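PDB 5JDE: titin from Homo sapiens, which forms a giant filament of muscle, probably a molecular spring and scaffold of the sarcomere, built largely of immunoglobulin-like and fibronectin-type domains and carrying a serine/threonine kinase. Local coordinates for residues 180-185 / 198-203; 202-207 / 227-232. All coordinates share one frame; numbering follows the deposited sequence.

Interaction 1 of 2, residues 180-185 / 198-203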
loop_
_atom_site.group_PDB
_atom_site.type_symbol
_atom_site.label_atom_id
_atom_site.label_comp_id
_atom_site.label_asym_id
_atom_site.label_seq_id
_atom_site.Cartn_x
_atom_site.Cartn_y
_atom_site.Cartn_z
ATOM N N ILE A 180 0.150 22.671 21.514
ATOM C CA ILE A 180 -0.849 23.234 22.399
ATOM C C ILE A 180 -0.688 24.740 22.359
ATOM O O ILE A 180 0.275 25.287 22.900
ATOM C CB ILE A 180 -0.694 22.698 23.823
ATOM C CG1 ILE A 180 -0.800 21.168 23.798
ATOM C CG2 ILE A 180 -1.731 23.340 24.751
ATOM C CD1 ILE A 180 -0.743 20.501 25.146
ATOM N N THR A 181 -1.602 25.407 21.670
ATOM C CA THR A 181 -1.442 26.825 21.425
ATOM C C THR A 181 -1.934 27.575 22.673
ATOM O O THR A 181 -1.222 28.434 23.210
ATOM C CB THR A 181 -2.180 27.259 20.148
ATOM O OG1 THR A 181 -3.551 26.865 20.238
ATOM C CG2 THR A 181 -1.581 26.566 18.952
ATOM N N SER A 182 -3.141 27.255 23.134
ATOM C CA SER A 182 -3.636 27.816 24.393
ATOM C C SER A 182 -3.549 26.793 25.540
ATOM O O SER A 182 -4.254 25.778 25.548
ATOM C CB SER A 182 -5.065 28.315 24.218
ATOM O OG SER A 182 -5.718 28.400 25.463
ATOM N N MET A 183 -2.684 27.072 26.512
ATOM C CA MET A 183 -2.411 26.119 27.594
ATOM C C MET A 183 -3.432 26.161 28.722
ATOM O O MET A 183 -4.190 27.125 28.850
ATOM C CB MET A 183 -1.015 26.358 28.179
ATOM C CG MET A 183 0.108 25.905 27.264
ATOM S SD MET A 183 1.568 25.393 28.179
ATOM C CE MET A 183 1.780 23.752 27.501
ATOM N N LEU A 184 -3.435 25.107 29.536
ATOM C CA LEU A 184 -4.245 25.048 30.747
ATOM C C LEU A 184 -3.812 26.130 31.737
ATOM O O LEU A 184 -2.620 26.371 31.919
ATOM C CB LEU A 184 -4.131 23.673 31.414
ATOM C CG LEU A 184 -4.867 22.487 30.793
ATOM C CD1 LEU A 184 -4.703 21.247 31.648
ATOM C CD2 LEU A 184 -6.333 22.811 30.612
ATOM N N LYS A 185 -4.786 26.779 32.365
ATOM C CA LYS A 185 -4.520 27.735 33.439
ATOM C C LYS A 185 -5.107 27.209 34.743
ATOM O O LYS A 185 -6.119 26.510 34.731
ATOM C CB LYS A 185 -5.102 29.111 33.104
ATOM C CG LYS A 185 -4.350 29.841 32.002
ATOM C CD LYS A 185 -2.842 29.776 32.222
ATOM C CE LYS A 185 -2.074 29.649 30.905
ATOM N NZ LYS A 185 -2.739 30.344 29.767
ATOM N N GLU A 198 -9.772 24.390 29.623
ATOM C CA GLU A 198 -9.801 24.380 28.170
ATOM C C GLU A 198 -8.417 24.582 27.574
ATOM O O GLU A 198 -7.621 25.387 28.067
ATOM C CB GLU A 198 -10.783 25.437 27.636
ATOM C CG GLU A 198 -11.884 24.806 26.783
ATOM C CD GLU A 198 -13.058 25.723 26.472
ATOM O OE1 GLU A 198 -12.989 26.925 26.793
ATOM O OE2 GLU A 198 -14.067 25.226 25.921
ATOM N N VAL A 199 -8.142 23.806 26.530
ATOM C CA VAL A 199 -6.933 23.936 25.737
ATOM C C VAL A 199 -7.304 24.143 24.285
ATOM O O VAL A 199 -8.388 23.757 23.845
ATOM C CB VAL A 199 -6.019 22.686 25.809
ATOM C CG1 VAL A 199 -5.408 22.524 27.186
ATOM C CG2 VAL A 199 -6.788 21.446 25.406
ATOM N N THR A 200 -6.391 24.750 23.542
ATOM C CA THR A 200 -6.512 24.821 22.098
ATOM C C THR A 200 -5.319 24.122 21.469
ATOM O O THR A 200 -4.206 24.239 21.959
ATOM C CB THR A 200 -6.579 26.267 21.614
ATOM O OG1 THR A 200 -7.534 26.981 22.406
ATOM C CG2 THR A 200 -7.002 26.312 20.167
ATOM N N VAL A 201 -5.543 23.387 20.388
ATOM C CA VAL A 201 -4.423 22.775 19.686
ATOM C C VAL A 201 -4.396 23.263 18.244
ATOM O O VAL A 201 -5.285 24.006 17.828
ATOM C CB VAL A 201 -4.497 21.245 19.716
ATOM C CG1 VAL A 201 -4.461 20.759 21.149
ATOM C CG2 VAL A 201 -5.744 20.761 19.005
ATOM N N ASN A 202 -3.391 22.840 17.481
ATOM C CA ASN A 202 -3.218 23.357 16.124
ATOM C C ASN A 202 -3.906 22.521 15.041
ATOM O O ASN A 202 -4.080 22.994 13.923
ATOM C CB ASN A 202 -1.724 23.507 15.795
ATOM C CG ASN A 202 -0.934 22.218 15.998
ATOM O OD1 ASN A 202 -1.345 21.331 16.749
ATOM N ND2 ASN A 202 0.217 22.122 15.338
ATOM N N TYR A 203 -4.326 21.301 15.373
ATOM C CA TYR A 203 -4.967 20.425 14.391
ATOM C C TYR A 203 -6.276 19.853 14.913
ATOM O O TYR A 203 -6.464 19.710 16.114
ATOM C CB TYR A 203 -4.026 19.278 13.981
ATOM C CG TYR A 203 -2.768 19.757 13.291
ATOM C CD1 TYR A 203 -2.845 20.510 12.131
ATOM C CD2 TYR A 203 -1.506 19.476 13.809
ATOM C CE1 TYR A 203 -1.715 20.964 11.499
ATOM C CE2 TYR A 203 -0.360 19.925 13.173
ATOM C CZ TYR A 203 -0.478 20.671 12.017
ATOM O OH TYR A 203 0.633 21.140 11.357
#
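T181 and S182 both face T200, a classic beta bulge in an antiparallel pair of strands. I180 and V201 form a non-hydrogen-bonded pair, with CA atoms 4.5 Å apart. T181 N then donates to T200 O at 2.9 Å, tilted 32° from the carbonyl plane. S182 N reaches the same oxygen only weakly. In return T200 N gives a straighter bond to S182 O, 3.1 Å long, in the carbonyl plane and on a lone pair. V199 CA approaches that oxygen as well, in a CA-H...O contact. The chain turns a corner at T181.

This is the outer edge of one sheet of an I-set immunoglobulin domain. Strand 180-182 corresponds to strand A and strand 195-201 to strand B of that beta sandwich.

The side chain of T181 lies across that of T200. Its OG1 sits between the backbone N and the carbonyl carbon (chi1 55°). From there it comes within 3.4 Å of T200 CB and makes a weak third bond to T200 O. S182 packs its CB against T200 OG1 at 3.3 Å.

I180 and V201 are on the other face, turned to the core, and both touch F249 of the opposing sheet. Further along, L184 crosses V199, with L184 CD2 3.6 Å from V199 CG1. L184 also rests on A258, and its backbone N is bound by S256 OG. At the far end N202 uses OD1 to accept from M179 N and ND2 to donate to P177 O, tying strand 195-201 to the chain leading into strand 180-182.

Interaction 2 of 2, residues 202-207 / 227-232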
loop_
_atom_site.group_PDB
_atom_site.type_symbol
_atom_site.label_atom_id
_atom_site.label_comp_id
_atom_site.label_asym_id
_atom_site.label_seq_id
_atom_site.Cartn_x
_atom_site.Cartn_y
_atom_site.Cartn_z
ATOM N N ASN A 202 -3.391 22.840 17.481
ATOM C CA ASN A 202 -3.218 23.357 16.124
ATOM C C ASN A 202 -3.906 22.521 15.041
ATOM O O ASN A 202 -4.080 22.994 13.923
ATOM C CB ASN A 202 -1.724 23.507 15.795
ATOM C CG ASN A 202 -0.934 22.218 15.998
ATOM O OD1 ASN A 202 -1.345 21.331 16.749
ATOM N ND2 ASN A 202 0.217 22.122 15.338
ATOM N N TYR A 203 -4.326 21.301 15.373
ATOM C CA TYR A 203 -4.967 20.425 14.391
ATOM C C TYR A 203 -6.276 19.853 14.913
ATOM O O TYR A 203 -6.464 19.710 16.114
ATOM C CB TYR A 203 -4.026 19.278 13.981
ATOM C CG TYR A 203 -2.768 19.757 13.291
ATOM C CD1 TYR A 203 -2.845 20.510 12.131
ATOM C CD2 TYR A 203 -1.506 19.476 13.809
ATOM C CE1 TYR A 203 -1.715 20.964 11.499
ATOM C CE2 TYR A 203 -0.360 19.925 13.173
ATOM C CZ TYR A 203 -0.478 20.671 12.017
ATOM O OH TYR A 203 0.633 21.140 11.357
ATOM N N GLU A 204 -7.171 19.520 13.991
ATOM C CA GLU A 204 -8.460 18.931 14.326
ATOM C C GLU A 204 -8.409 17.425 14.110
ATOM O O GLU A 204 -7.667 16.944 13.257
ATOM C CB GLU A 204 -9.574 19.542 13.474
ATOM C CG GLU A 204 -9.254 20.927 12.921
ATOM C CD GLU A 204 -8.441 20.870 11.631
ATOM O OE1 GLU A 204 -8.815 20.094 10.728
ATOM O OE2 GLU A 204 -7.422 21.589 11.525
ATOM N N GLY A 205 -9.194 16.683 14.885
ATOM C CA GLY A 205 -9.293 15.247 14.706
ATOM C C GLY A 205 -8.092 14.477 15.222
ATOM O O GLY A 205 -7.811 13.375 14.766
ATOM N N ILE A 206 -7.372 15.050 16.175
ATOM C CA ILE A 206 -6.252 14.338 16.776
ATOM C C ILE A 206 -6.685 13.552 17.997
ATOM O O ILE A 206 -7.746 13.800 18.558
ATOM C CB ILE A 206 -5.126 15.297 17.160
ATOM C CG1 ILE A 206 -5.682 16.381 18.087
ATOM C CG2 ILE A 206 -4.461 15.871 15.906
ATOM C CD1 ILE A 206 -4.901 16.579 19.349
ATOM N N SER A 207 -5.858 12.590 18.389
ATOM C CA SER A 207 -6.092 11.795 19.577
ATOM C C SER A 207 -5.554 12.527 20.804
ATOM O O SER A 207 -4.471 13.113 20.760
ATOM C CB SER A 207 -5.425 10.429 19.455
ATOM O OG SER A 207 -6.162 9.592 18.589
ATOM N N THR A 227 -15.362 18.796 22.645
ATOM C CA THR A 227 -14.446 19.149 21.575
ATOM C C THR A 227 -15.195 19.858 20.458
ATOM O O THR A 227 -15.962 19.229 19.732
ATOM C CB THR A 227 -13.741 17.902 20.995
ATOM O OG1 THR A 227 -12.871 17.335 21.981
ATOM C CG2 THR A 227 -12.927 18.269 19.759
ATOM N N LYS A 228 -14.996 21.166 20.324
ATOM C CA LYS A 228 -15.500 21.850 19.143
ATOM C C LYS A 228 -14.446 21.722 18.046
ATOM O O LYS A 228 -14.022 20.614 17.735
ATOM C CB LYS A 228 -15.876 23.313 19.444
ATOM C CG LYS A 228 -14.778 24.213 19.993
ATOM C CD LYS A 228 -15.317 25.620 20.196
ATOM C CE LYS A 228 -15.708 26.254 18.866
ATOM N NZ LYS A 228 -16.304 27.607 19.046
ATOM N N LYS A 229 -14.033 22.831 17.449
ATOM C CA LYS A 229 -13.019 22.790 16.408
ATOM C C LYS A 229 -11.682 22.302 16.951
ATOM O O LYS A 229 -11.409 21.100 16.993
ATOM C CB LYS A 229 -12.858 24.175 15.779
ATOM C CG LYS A 229 -14.010 24.580 14.873
ATOM C CD LYS A 229 -14.149 23.607 13.717
ATOM C CE LYS A 229 -12.846 23.492 12.937
ATOM N NZ LYS A 229 -12.906 22.429 11.894
ATOM N N LEU A 230 -10.853 23.247 17.371
ATOM C CA LEU A 230 -9.537 22.930 17.900
ATOM C C LEU A 230 -9.499 23.121 19.413
ATOM O O LEU A 230 -8.432 23.138 20.022
ATOM C CB LEU A 230 -8.473 23.793 17.224
ATOM C CG LEU A 230 -8.482 23.641 15.702
ATOM C CD1 LEU A 230 -9.191 24.807 15.023
ATOM C CD2 LEU A 230 -7.082 23.458 15.160
ATOM N N THR A 231 -10.676 23.251 20.015
ATOM C CA THR A 231 -10.770 23.507 21.444
ATOM C C THR A 231 -11.230 22.267 22.189
ATOM O O THR A 231 -12.224 21.643 21.814
ATOM C CB THR A 231 -11.732 24.663 21.733
ATOM O OG1 THR A 231 -11.637 25.626 20.677
ATOM C CG2 THR A 231 -11.390 25.324 23.049
ATOM N N HIS A 232 -10.493 21.906 23.235
ATOM C CA HIS A 232 -10.815 20.735 24.051
ATOM C C HIS A 232 -11.091 21.188 25.472
ATOM O O HIS A 232 -10.388 22.049 25.999
ATOM C CB HIS A 232 -9.670 19.723 24.026
ATOM C CG HIS A 232 -9.346 19.230 22.653
ATOM N ND1 HIS A 232 -10.171 18.373 21.961
ATOM C CD2 HIS A 232 -8.328 19.533 21.814
ATOM C CE1 HIS A 232 -9.651 18.129 20.772
ATOM N NE2 HIS A 232 -8.534 18.824 20.655
HETATM O O HOH W 1 -8.455 18.949 17.738
#
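L230 points its side chain at the backbone of N202 and Y203. CB starts toward that segment, and CG stands anti to the carbonyl carbon (chi1 -57°). CG meets E204 CG at 4.0 Å, where the two side chains run side by side in the same direction. CD2 is the branch that reaches the other segment's backbone. It lies 3.3 Å from N202 O and 3.5 Å from Y203 N, so the methyl group rests on the peptide link between these residues.

K229 bends at chi2 and chi3, which brings its NZ to 4.1 Å from E204 CG. The opposite charges of K229 and E204 are near each other without touching.

Deeper in, a water joins the two segments. It donates to Y203 O at 2.7 Å and bonds H232 NE2 at 2.9 Å. The other ring nitrogen, H232 ND1, shares a hydrogen bond with T227 OG1, which lies in the ring plane at its edge. The imidazole is thus held at both nitrogens. Its ring also meets those of Y208 and F249, and I206 CD1 approaches it obliquely. The arrangement joins the B-C loop to the D-E hairpin, the turn between strands 223-227 and 231-236, at one end of an I-set immunoglobulin sandwich.

How the interactions relate
Interactions 1 and 2 lie in the same immunoglobulin domain, the last of three in this chain, with centres about 9 Å apart. They share N202 and Y203, where strand 195-201 runs out into the loop. Strand 195-201 has strand 180-182 along one edge and strand 231-236 along the other. V199 O is 2.9 Å from H232 N, and V201 N is 2.9 Å from L230 O; both are probable hydrogen bonds. The side chains of V199 and V201 also touch H232, while T200 touches L230. Interaction 2 lies near the preceding domain: I206 touches T105 and K106, and S207 N is bound by T105 OG1.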